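Local coordinates for protein type I modular polyketide synthase (PDB 6IYR) that probably transfers an acyl extender unit from coenzyme A to an acyl carrier protein during assembly of the salinomycin polyketide chain, at residues Leu252-Glu263 against Val311-Ala321; Ser322-Arg331 against Glu367-Val377. One frame throughout, in Å; residues are numbered along the deposited sequence.

Contact 1. Residues Leu252-Glu263 against Val311-Ala321; sequences LAGKGGMVSVAE and VRARRINVDYA. With PO4 (phosphate ion), chain B.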
loop_
_atom_site.group_PDB
_atom_site.type_symbol
_atom_site.label_atom_id
_atom_site.label_comp_id
_atom_site.label_asym_id
_atom_site.label_seq_id
_atom_site.Cartn_x
_atom_site.Cartn_y
_atom_site.Cartn_z
ATOM N N LEU A 252 12.798 18.296 -13.168
ATOM C CA LEU A 252 11.594 19.021 -12.760
ATOM C C LEU A 252 11.580 19.462 -11.313
ATOM O O LEU A 252 10.701 20.244 -10.899
ATOM C CB LEU A 252 10.327 18.217 -13.037
ATOM C CG LEU A 252 10.000 17.888 -14.488
ATOM C CD1 LEU A 252 8.528 17.514 -14.557
ATOM C CD2 LEU A 252 10.327 19.014 -15.433
ATOM N N ALA A 253 12.533 18.974 -10.536
ATOM C CA ALA A 253 12.518 19.185 -9.079
ATOM C C ALA A 253 12.762 20.643 -8.769
ATOM O O ALA A 253 13.616 21.258 -9.381
ATOM C CB ALA A 253 13.584 18.339 -8.396
ATOM N N GLY A 254 11.917 21.212 -7.919
ATOM C CA GLY A 254 12.021 22.600 -7.570
ATOM C C GLY A 254 11.261 23.514 -8.518
ATOM O O GLY A 254 11.317 24.714 -8.344
ATOM N N LYS A 255 10.561 22.975 -9.517
ATOM C CA LYS A 255 9.886 23.817 -10.489
ATOM C C LYS A 255 8.390 23.750 -10.375
ATOM O O LYS A 255 7.685 24.339 -11.175
ATOM C CB LYS A 255 10.300 23.466 -11.918
ATOM C CG LYS A 255 11.743 23.817 -12.226
ATOM C CD LYS A 255 12.150 23.378 -13.634
ATOM C CE LYS A 255 13.667 23.233 -13.721
ATOM N NZ LYS A 255 14.252 23.832 -14.948
ATOM N N GLY A 256 7.892 23.047 -9.372
ATOM C CA GLY A 256 6.465 22.853 -9.259
ATOM C C GLY A 256 6.080 22.234 -7.957
ATOM O O GLY A 256 6.905 22.075 -7.105
ATOM N N GLY A 257 4.827 21.837 -7.832
ATOM C CA GLY A 257 4.336 21.216 -6.620
ATOM C C GLY A 257 2.979 20.619 -6.880
ATOM O O GLY A 257 2.503 20.593 -8.043
ATOM N N MET A 258 2.314 20.241 -5.803
ATOM C CA MET A 258 0.992 19.691 -5.874
ATOM C C MET A 258 0.207 20.102 -4.678
ATOM O O MET A 258 0.776 20.305 -3.604
ATOM C CB MET A 258 1.071 18.185 -5.903
ATOM C CG MET A 258 1.956 17.670 -6.999
ATOM S SD MET A 258 1.751 15.875 -7.111
ATOM C CE MET A 258 0.193 15.788 -7.957
ATOM N N VAL A 259 -1.093 20.280 -4.872
ATOM C CA VAL A 259 -1.965 20.538 -3.770
ATOM C C VAL A 259 -3.183 19.618 -3.830
ATOM O O VAL A 259 -3.747 19.338 -4.907
ATOM C CB VAL A 259 -2.387 22.034 -3.639
ATOM C CG1 VAL A 259 -1.253 22.991 -3.973
ATOM C CG2 VAL A 259 -3.618 22.354 -4.431
ATOM N N SER A 260 -3.572 19.135 -2.659
ATOM C CA SER A 260 -4.792 18.342 -2.519
ATOM C C SER A 260 -5.962 19.286 -2.384
ATOM O O SER A 260 -5.874 20.325 -1.703
ATOM C CB SER A 260 -4.738 17.453 -1.286
ATOM O OG SER A 260 -4.505 18.258 -0.152
ATOM N N VAL A 261 -7.047 18.939 -3.055
ATOM C CA VAL A 261 -8.265 19.729 -3.029
ATOM C C VAL A 261 -9.418 18.810 -2.754
ATOM O O VAL A 261 -9.619 17.805 -3.468
ATOM C CB VAL A 261 -8.520 20.408 -4.377
ATOM C CG1 VAL A 261 -9.681 21.362 -4.247
ATOM C CG2 VAL A 261 -7.276 21.154 -4.833
ATOM N N ALA A 262 -10.138 19.113 -1.684
ATOM C CA ALA A 262 -11.239 18.278 -1.246
ATOM C C ALA A 262 -12.459 18.685 -2.016
ATOM O O ALA A 262 -13.348 19.280 -1.462
ATOM C CB ALA A 262 -11.501 18.431 0.255
ATOM N N GLU A 263 -12.472 18.409 -3.309
ATOM C CA GLU A 263 -13.565 18.804 -4.159
ATOM C C GLU A 263 -13.632 17.704 -5.205
ATOM O O GLU A 263 -12.614 17.115 -5.546
ATOM C CB GLU A 263 -13.222 20.147 -4.805
ATOM C CG GLU A 263 -14.354 20.829 -5.569
ATOM C CD GLU A 263 -14.041 22.298 -5.967
ATOM O OE1 GLU A 263 -14.923 23.162 -5.800
ATOM O OE2 GLU A 263 -12.956 22.588 -6.535
ATOM N N VAL A 311 -13.413 25.527 0.462
ATOM C CA VAL A 311 -12.907 24.226 0.041
ATOM C C VAL A 311 -11.500 23.983 0.573
ATOM O O VAL A 311 -10.616 24.796 0.397
ATOM C CB VAL A 311 -12.963 24.105 -1.492
ATOM C CG1 VAL A 311 -12.186 22.880 -1.960
ATOM C CG2 VAL A 311 -14.416 23.977 -1.920
ATOM N N ARG A 312 -11.328 22.920 1.332
ATOM C CA ARG A 312 -10.047 22.652 1.957
ATOM C C ARG A 312 -9.000 22.265 0.920
ATOM O O ARG A 312 -9.202 21.352 0.137
ATOM C CB ARG A 312 -10.172 21.529 2.979
ATOM C CG ARG A 312 -9.115 21.617 4.074
ATOM C CD ARG A 312 -9.158 20.426 5.013
ATOM N NE ARG A 312 -8.077 19.492 4.708
ATOM C CZ ARG A 312 -6.987 19.322 5.455
ATOM N NH1 ARG A 312 -6.057 18.455 5.072
ATOM N NH2 ARG A 312 -6.832 19.994 6.593
ATOM N N ALA A 313 -7.921 23.032 0.857
ATOM C CA ALA A 313 -6.835 22.763 -0.062
ATOM C C ALA A 313 -5.541 22.807 0.729
ATOM O O ALA A 313 -5.343 23.735 1.510
ATOM C CB ALA A 313 -6.816 23.812 -1.154
ATOM N N ARG A 314 -4.639 21.860 0.480
ATOM C CA ARG A 314 -3.365 21.778 1.230
ATOM C C ARG A 314 -2.221 21.394 0.337
ATOM O O ARG A 314 -2.365 20.605 -0.614
ATOM C CB ARG A 314 -3.444 20.765 2.386
ATOM C CG ARG A 314 -4.516 21.102 3.428
ATOM C CD ARG A 314 -4.091 22.260 4.349
ATOM N NE ARG A 314 -5.139 23.280 4.493
ATOM C CZ ARG A 314 -5.942 23.412 5.545
ATOM N NH1 ARG A 314 -6.883 24.339 5.550
ATOM N NH2 ARG A 314 -5.787 22.646 6.614
ATOM N N ARG A 315 -1.112 22.058 0.599
ATOM C CA ARG A 315 0.116 21.935 -0.152
ATOM C C ARG A 315 0.743 20.582 0.166
ATOM O O ARG A 315 0.826 20.237 1.301
ATOM C CB ARG A 315 1.021 23.073 0.316
ATOM C CG ARG A 315 2.287 23.243 -0.481
ATOM C CD ARG A 315 1.952 23.523 -1.929
ATOM N NE ARG A 315 2.265 24.895 -2.328
ATOM C CZ ARG A 315 3.177 25.199 -3.235
ATOM N NH1 ARG A 315 3.347 26.458 -3.634
ATOM N NH2 ARG A 315 3.881 24.222 -3.789
ATOM N N ILE A 316 1.010 19.734 -0.816
ATOM C CA ILE A 316 1.651 18.443 -0.530
ATOM C C ILE A 316 3.157 18.671 -0.536
ATOM O O ILE A 316 3.641 19.506 -1.301
ATOM C CB ILE A 316 1.324 17.415 -1.625
ATOM C CG1 ILE A 316 -0.145 17.004 -1.535
ATOM C CG2 ILE A 316 2.237 16.198 -1.533
ATOM C CD1 ILE A 316 -0.642 16.344 -2.803
ATOM N N ASN A 317 3.911 17.937 0.289
ATOM C CA ASN A 317 5.381 18.091 0.313
ATOM C C ASN A 317 6.094 17.353 -0.819
ATOM O O ASN A 317 6.570 16.230 -0.645
ATOM C CB ASN A 317 5.983 17.658 1.654
ATOM C CG ASN A 317 7.371 18.234 1.861
ATOM O OD1 ASN A 317 8.268 17.998 1.060
ATOM N ND2 ASN A 317 7.501 19.119 2.830
ATOM N N VAL A 318 6.056 17.948 -2.007
ATOM C CA VAL A 318 6.837 17.488 -3.155
ATOM C C VAL A 318 7.218 18.753 -3.861
ATOM O O VAL A 318 6.523 19.763 -3.733
ATOM C CB VAL A 318 6.021 16.647 -4.156
ATOM C CG1 VAL A 318 5.724 15.271 -3.604
ATOM C CG2 VAL A 318 4.727 17.357 -4.532
ATOM N N ASP A 319 8.275 18.726 -4.656
ATOM C CA ASP A 319 8.645 19.953 -5.333
ATOM C C ASP A 319 8.688 19.761 -6.830
ATOM O O ASP A 319 9.422 20.473 -7.513
ATOM C CB ASP A 319 9.996 20.463 -4.823
ATOM C CG ASP A 319 11.097 19.452 -5.040
ATOM O OD1 ASP A 319 10.864 18.495 -5.824
ATOM O OD2 ASP A 319 12.219 19.684 -4.548
ATOM N N TYR A 320 7.879 18.839 -7.350
ATOM C CA TYR A 320 7.744 18.713 -8.798
ATOM C C TYR A 320 6.297 18.555 -9.114
ATOM O O TYR A 320 5.499 18.202 -8.249
ATOM C CB TYR A 320 8.536 17.538 -9.356
ATOM C CG TYR A 320 8.176 16.213 -8.754
ATOM C CD1 TYR A 320 8.772 15.781 -7.569
ATOM C CD2 TYR A 320 7.190 15.404 -9.321
ATOM C CE1 TYR A 320 8.326 14.632 -6.912
ATOM C CE2 TYR A 320 6.847 14.175 -8.743
ATOM C CZ TYR A 320 7.417 13.799 -7.532
ATOM O OH TYR A 320 7.018 12.644 -6.893
ATOM N N ALA A 321 5.955 18.991 -10.316
ATOM C CA ALA A 321 4.617 18.918 -10.858
ATOM C C ALA A 321 4.569 17.853 -11.977
ATOM O O ALA A 321 4.599 18.164 -13.178
ATOM C CB ALA A 321 4.211 20.271 -11.408
HETATM P P PO4 B . 4.912 10.546 -8.853
HETATM O O1 PO4 B . 4.945 10.807 -7.360
HETATM O O2 PO4 B . 6.080 11.023 -9.734
HETATM O O3 PO4 B . 4.846 9.029 -8.924
HETATM O O4 PO4 B . 3.707 11.296 -9.353
HETATM O O HOH W 1 8.104 20.474 -11.453
#

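Contact 2. Residues Ser322-Arg331 against Glu367-Val377; sequences SHGPQVEHIR and EYWYRNLRNTV. With PO4 (phosphate ion), chain B.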
loop_
_atom_site.group_PDB
_atom_site.type_symbol
_atom_site.label_atom_id
_atom_site.label_comp_id
_atom_site.label_asym_id
_atom_site.label_seq_id
_atom_site.Cartn_x
_atom_site.Cartn_y
_atom_site.Cartn_z
ATOM N N SER A 322 4.385 16.604 -11.588
ATOM C CA SER A 322 4.073 15.543 -12.571
ATOM C C SER A 322 2.575 15.490 -12.886
ATOM O O SER A 322 1.756 16.235 -12.324
ATOM C CB SER A 322 4.545 14.200 -12.035
ATOM O OG SER A 322 3.889 13.950 -10.820
ATOM N N HIS A 323 2.251 14.737 -13.919
ATOM C CA HIS A 323 0.880 14.528 -14.327
ATOM C C HIS A 323 0.307 15.810 -14.915
ATOM O O HIS A 323 -0.891 16.048 -14.848
ATOM C CB HIS A 323 0.044 13.983 -13.162
ATOM C CG HIS A 323 0.604 12.717 -12.593
ATOM N ND1 HIS A 323 0.610 11.529 -13.295
ATOM C CD2 HIS A 323 1.357 12.501 -11.494
ATOM C CE1 HIS A 323 1.393 10.660 -12.684
ATOM N NE2 HIS A 323 1.824 11.210 -11.566
ATOM N N GLY A 324 1.196 16.628 -15.457
ATOM C CA GLY A 324 0.828 17.837 -16.161
ATOM C C GLY A 324 1.854 18.201 -17.209
ATOM O O GLY A 324 2.794 17.436 -17.469
ATOM N N PRO A 325 1.681 19.382 -17.835
ATOM C CA PRO A 325 2.489 19.822 -18.969
ATOM C C PRO A 325 3.961 19.930 -18.699
ATOM O O PRO A 325 4.743 19.762 -19.624
ATOM C CB PRO A 325 1.919 21.225 -19.299
ATOM C CG PRO A 325 0.507 21.181 -18.795
ATOM C CD PRO A 325 0.546 20.288 -17.577
ATOM N N GLN A 326 4.397 20.086 -17.450
ATOM C CA GLN A 326 5.831 20.236 -17.266
ATOM C C GLN A 326 6.579 18.988 -17.748
ATOM O O GLN A 326 7.767 19.036 -18.063
ATOM C CB GLN A 326 6.200 20.540 -15.814
ATOM C CG GLN A 326 5.880 21.958 -15.399
ATOM C CD GLN A 326 6.463 22.343 -14.052
ATOM O OE1 GLN A 326 7.547 21.881 -13.657
ATOM N NE2 GLN A 326 5.755 23.230 -13.348
ATOM N N VAL A 327 5.906 17.842 -17.658
ATOM C CA VAL A 327 6.518 16.552 -17.969
ATOM C C VAL A 327 6.951 16.465 -19.455
ATOM O O VAL A 327 7.806 15.654 -19.836
ATOM C CB VAL A 327 5.481 15.428 -17.616
ATOM C CG1 VAL A 327 5.932 14.083 -18.103
ATOM C CG2 VAL A 327 5.292 15.383 -16.097
ATOM N N GLU A 328 6.375 17.314 -20.300
ATOM C CA GLU A 328 6.729 17.293 -21.751
ATOM C C GLU A 328 8.193 17.532 -21.935
ATOM O O GLU A 328 8.816 16.967 -22.811
ATOM C CB GLU A 328 5.921 18.339 -22.542
ATOM C CG GLU A 328 4.483 17.865 -22.761
ATOM C CD GLU A 328 3.455 18.972 -23.033
ATOM O OE1 GLU A 328 3.812 20.174 -23.092
ATOM O OE2 GLU A 328 2.258 18.626 -23.176
ATOM N N HIS A 329 8.772 18.286 -21.021
ATOM C CA HIS A 329 10.190 18.611 -21.080
ATOM C C HIS A 329 11.106 17.375 -20.956
ATOM O O HIS A 329 12.230 17.395 -21.410
ATOM C CB HIS A 329 10.456 19.637 -19.972
ATOM C CG HIS A 329 11.895 19.867 -19.658
ATOM N ND1 HIS A 329 12.727 20.594 -20.490
ATOM C CD2 HIS A 329 12.569 19.729 -18.489
ATOM C CE1 HIS A 329 13.904 20.752 -19.904
ATOM N NE2 HIS A 329 13.829 20.240 -18.684
ATOM N N ILE A 330 10.655 16.295 -20.331
ATOM C CA ILE A 330 11.519 15.116 -20.240
ATOM C C ILE A 330 10.984 13.927 -21.061
ATOM O O ILE A 330 11.450 12.778 -20.940
ATOM C CB ILE A 330 11.717 14.667 -18.777
ATOM C CG1 ILE A 330 10.332 14.440 -18.113
ATOM C CG2 ILE A 330 12.537 15.705 -18.047
ATOM C CD1 ILE A 330 10.369 13.702 -16.776
ATOM N N ARG A 331 9.996 14.190 -21.889
ATOM C CA ARG A 331 9.412 13.109 -22.678
ATOM C C ARG A 331 10.449 12.337 -23.477
ATOM O O ARG A 331 10.459 11.093 -23.472
ATOM C CB ARG A 331 8.362 13.667 -23.604
ATOM C CG ARG A 331 7.736 12.622 -24.498
ATOM C CD ARG A 331 6.975 13.291 -25.625
ATOM N NE ARG A 331 5.756 12.541 -25.891
ATOM C CZ ARG A 331 5.597 11.615 -26.834
ATOM N NH1 ARG A 331 4.450 10.938 -26.897
ATOM N NH2 ARG A 331 6.550 11.378 -27.732
ATOM N N GLU A 367 6.326 4.120 -23.828
ATOM C CA GLU A 367 5.322 5.111 -24.098
ATOM C C GLU A 367 4.281 5.054 -22.983
ATOM O O GLU A 367 3.776 6.094 -22.582
ATOM C CB GLU A 367 4.703 4.883 -25.485
ATOM C CG GLU A 367 3.484 5.748 -25.821
ATOM C CD GLU A 367 3.770 7.254 -25.922
ATOM O OE1 GLU A 367 2.910 8.062 -25.476
ATOM O OE2 GLU A 367 4.833 7.639 -26.466
ATOM N N TYR A 368 3.879 3.848 -22.566
ATOM C CA TYR A 368 3.012 3.714 -21.396
ATOM C C TYR A 368 3.595 4.462 -20.189
ATOM O O TYR A 368 2.873 5.136 -19.482
ATOM C CB TYR A 368 2.780 2.247 -21.010
ATOM C CG TYR A 368 1.785 2.101 -19.901
ATOM C CD1 TYR A 368 0.436 2.032 -20.174
ATOM C CD2 TYR A 368 2.183 2.126 -18.569
ATOM C CE1 TYR A 368 -0.487 1.923 -19.155
ATOM C CE2 TYR A 368 1.260 2.086 -17.534
ATOM C CZ TYR A 368 -0.073 1.992 -17.827
ATOM O OH TYR A 368 -1.017 1.914 -16.811
ATOM N N TRP A 369 4.857 4.232 -19.894
ATOM C CA TRP A 369 5.456 4.792 -18.690
ATOM C C TRP A 369 5.537 6.306 -18.812
ATOM O O TRP A 369 5.256 7.005 -17.842
ATOM C CB TRP A 369 6.811 4.137 -18.346
ATOM C CG TRP A 369 6.632 2.711 -17.968
ATOM C CD1 TRP A 369 7.031 1.630 -18.681
ATOM C CD2 TRP A 369 5.754 2.204 -16.934
ATOM N NE1 TRP A 369 6.475 0.490 -18.170
ATOM C CE2 TRP A 369 5.688 0.813 -17.093
ATOM C CE3 TRP A 369 5.058 2.798 -15.872
ATOM C CZ2 TRP A 369 4.975 -0.006 -16.220
ATOM C CZ3 TRP A 369 4.275 1.997 -15.048
ATOM C CH2 TRP A 369 4.296 0.596 -15.189
ATOM N N TYR A 370 5.793 6.826 -20.020
ATOM C CA TYR A 370 5.600 8.252 -20.233
ATOM C C TYR A 370 4.178 8.726 -19.995
ATOM O O TYR A 370 3.960 9.783 -19.373
ATOM C CB TYR A 370 6.070 8.736 -21.608
ATOM C CG TYR A 370 5.815 10.212 -21.797
ATOM C CD1 TYR A 370 6.553 11.132 -21.110
ATOM C CD2 TYR A 370 4.736 10.669 -22.540
ATOM C CE1 TYR A 370 6.303 12.488 -21.229
ATOM C CE2 TYR A 370 4.456 12.027 -22.644
ATOM C CZ TYR A 370 5.251 12.933 -21.958
ATOM O OH TYR A 370 5.015 14.280 -22.058
ATOM N N ARG A 371 3.205 8.027 -20.559
ATOM C CA ARG A 371 1.830 8.413 -20.329
ATOM C C ARG A 371 1.459 8.458 -18.881
ATOM O O ARG A 371 0.565 9.219 -18.501
ATOM C CB ARG A 371 0.847 7.485 -21.024
ATOM C CG ARG A 371 0.463 7.928 -22.424
ATOM C CD ARG A 371 -0.664 7.064 -22.982
ATOM N NE ARG A 371 -0.633 7.064 -24.440
ATOM C CZ ARG A 371 -0.008 6.161 -25.194
ATOM N NH1 ARG A 371 -0.028 6.289 -26.520
ATOM N NH2 ARG A 371 0.610 5.119 -24.635
ATOM N N ASN A 372 1.914 7.445 -18.160
ATOM C CA ASN A 372 1.661 7.344 -16.720
ATOM C C ASN A 372 2.098 8.636 -16.033
ATOM O O ASN A 372 1.330 9.224 -15.290
ATOM C CB ASN A 372 2.461 6.187 -16.152
ATOM C CG ASN A 372 2.398 6.112 -14.641
ATOM O OD1 ASN A 372 3.165 6.789 -13.945
ATOM N ND2 ASN A 372 1.552 5.214 -14.125
ATOM N N LEU A 373 3.309 9.088 -16.350
ATOM C CA LEU A 373 3.873 10.324 -15.766
ATOM C C LEU A 373 3.145 11.587 -16.215
ATOM O O LEU A 373 2.944 12.516 -15.433
ATOM C CB LEU A 373 5.361 10.417 -16.095
ATOM C CG LEU A 373 6.170 11.514 -15.401
ATOM C CD1 LEU A 373 6.140 11.355 -13.881
ATOM C CD2 LEU A 373 7.592 11.393 -15.925
ATOM N N ARG A 374 2.688 11.583 -17.456
ATOM C CA ARG A 374 2.118 12.766 -18.070
ATOM C C ARG A 374 0.663 12.981 -17.740
ATOM O O ARG A 374 0.192 14.114 -17.650
ATOM C CB ARG A 374 2.302 12.699 -19.593
ATOM C CG ARG A 374 1.587 13.817 -20.343
ATOM C CD ARG A 374 2.217 15.171 -20.063
ATOM N NE ARG A 374 1.540 16.267 -20.787
ATOM C CZ ARG A 374 0.455 16.891 -20.351
ATOM N NH1 ARG A 374 -0.191 16.469 -19.272
ATOM N NH2 ARG A 374 0.002 17.952 -20.994
ATOM N N ASN A 375 -0.073 11.915 -17.509
ATOM C CA ASN A 375 -1.508 12.028 -17.432
ATOM C C ASN A 375 -2.101 11.865 -16.040
ATOM O O ASN A 375 -1.477 11.297 -15.171
ATOM C CB ASN A 375 -2.120 11.025 -18.386
ATOM C CG ASN A 375 -1.945 11.468 -19.826
ATOM O OD1 ASN A 375 -2.632 12.379 -20.276
ATOM N ND2 ASN A 375 -0.874 11.066 -20.406
ATOM N N THR A 376 -3.368 12.219 -15.918
ATOM C CA THR A 376 -4.107 12.146 -14.669
ATOM C C THR A 376 -4.167 10.703 -14.136
ATOM O O THR A 376 -4.314 9.762 -14.881
ATOM C CB THR A 376 -5.547 12.673 -14.871
ATOM O OG1 THR A 376 -5.513 13.999 -15.369
ATOM C CG2 THR A 376 -6.343 12.667 -13.608
ATOM N N VAL A 377 -4.016 10.552 -12.832
ATOM C CA VAL A 377 -4.100 9.251 -12.228
ATOM C C VAL A 377 -5.565 9.060 -11.883
ATOM O O VAL A 377 -6.090 9.716 -11.010
ATOM C CB VAL A 377 -3.268 9.186 -10.943
ATOM C CG1 VAL A 377 -3.470 7.865 -10.233
ATOM C CG2 VAL A 377 -1.808 9.449 -11.225
HETATM P P PO4 B . 4.912 10.546 -8.853
HETATM O O1 PO4 B . 4.945 10.807 -7.360
HETATM O O2 PO4 B . 6.080 11.023 -9.734
HETATM O O3 PO4 B . 4.846 9.029 -8.924
HETATM O O4 PO4 B . 3.707 11.296 -9.353
#

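Contact 1. Residues Leu252-Glu263 against Val311-Ala321
Val311 lays CG1 obliquely against Val261 CG1, 3.7 Å away, while its CG2 lies beside OE1 of Glu263, whose carboxylate is held by Arg271. Arg312 O accepts the Ala262 N-H (N to O 3.0 Å). Ala313 sits opposite Val261 in a non-hydrogen-bonded antiparallel pair. Next comes Arg314, whose O is gripped twice by Ser260: by N at 2.8 Å and by OG at 3.2 Å, the hydroxyl being tucked between backbone N and carbonyl carbon (chi1 56°). The Arg314 N-H returns a bond to Ser260 O. Arg315 swings its chain back at chi2 so that it runs obliquely across Val259, Arg315 CD 3.8 Å from Val259 CG1. These strands, 313-316 at the edge and 257-261 within, belong to the ferredoxin-like small subdomain of the acyltransferase; Val259, Val261 and Ala313 face helix 296-308, whereas Met258 and Ile316 meet Val291 of strand 289-294. Ile316 N bonds to Met258 O, and after the turn at Asn317, Val318 brings CG2 to 3.7 Å from Met258 CG. Asp319 O receives Gly254 N, 2.6 Å away, from the type II turn Leu252-Lys255. Tyr320, the first residue of the Tyr-Ala-Ser-His motif known from methylmalonyl-selective acyltransferases, touches Leu252 with CB; with chi1 at 57° its ring extends to the phosphate, Tyr320 OH 2.8 Å from phosphate O1, which lies near the ring plane. Ala321 N is tied to Leu252 O through one water.

Contact 2. Residues Ser322-Arg331 against Glu367-Val377
His323 ND1 donates to Asn375 O, just past the C-terminal end of helix 366-374, at 2.8 Å with an N-H...O angle of 153°, a bond that fixes the rotation of the imidazole. Leu373 O lies over one ring face, toward the rim; on the other, Val377 CG2 makes a CH-pi contact 3.9 Å from the centroid. With the ring so clamped, NE2 reaches phosphate O4 at 2.9 Å, in the ring plane, and also bonds to Ser220 OG. Ser322 OG gives the same O4 a second bond of 3.0 Å. Ser220 sits in a Gly-x-Ser-x-Gly sequence that fits a nucleophile elbow, and the arrangement is consistent with the Ser-His dyad of this acyltransferase family; the phosphate, probably from the crystallisation liquor, sits beside it. Asn372, bonded to Glu223, Arg245 and Ser220 O, ties the helix to the Ser220 turn. Asn375 sends both its backbone N and its ND2 to Arg371 O, which would steady the segment offering its carbonyl to His323. Farther out, Leu373 spreads its branches: CD1 meets Ser322 CB, CD2 meets Ile330 CD1, and CG packs 3.7 Å from Val327 CG1. Arg374 bends at chi2 (68°) to lay its guanidinium face over the Gly324-Pro325 peptide, and its NH2 forms a hydrogen-bonded salt bridge to Glu328 OE2 at 3.2 Å, in the guanidinium plane but from above the carboxylate. At the outer end Arg331 CG lies over the face of the Tyr370 ring, 3.6 Å from its centroid, a CH-pi contact, while Arg331 NH1 pairs by charge alone with Glu367 OE2 at 3.3 Å.

In the fold
The two contacts follow one another along the chain, the strand-to-loop run 311-321 passing straight into 322-331, and both reach the same phosphate, contact 1 through a tyrosine hydroxyl and contact 2 through a serine and a histidine. Contact 1 is partly buried edge-strand pairing, dominated by backbone bonds and aliphatic packing, with exposed arginines along its outer edge. Contact 2 is more deeply buried and joins a loop to a helix end, chiefly through side chains: a histidine ring packed on both faces, CH-pi contacts and ion pairs. They also touch directly, where Gln326 NE2 probably bonds to Lys255 O and Leu252 packs on His329.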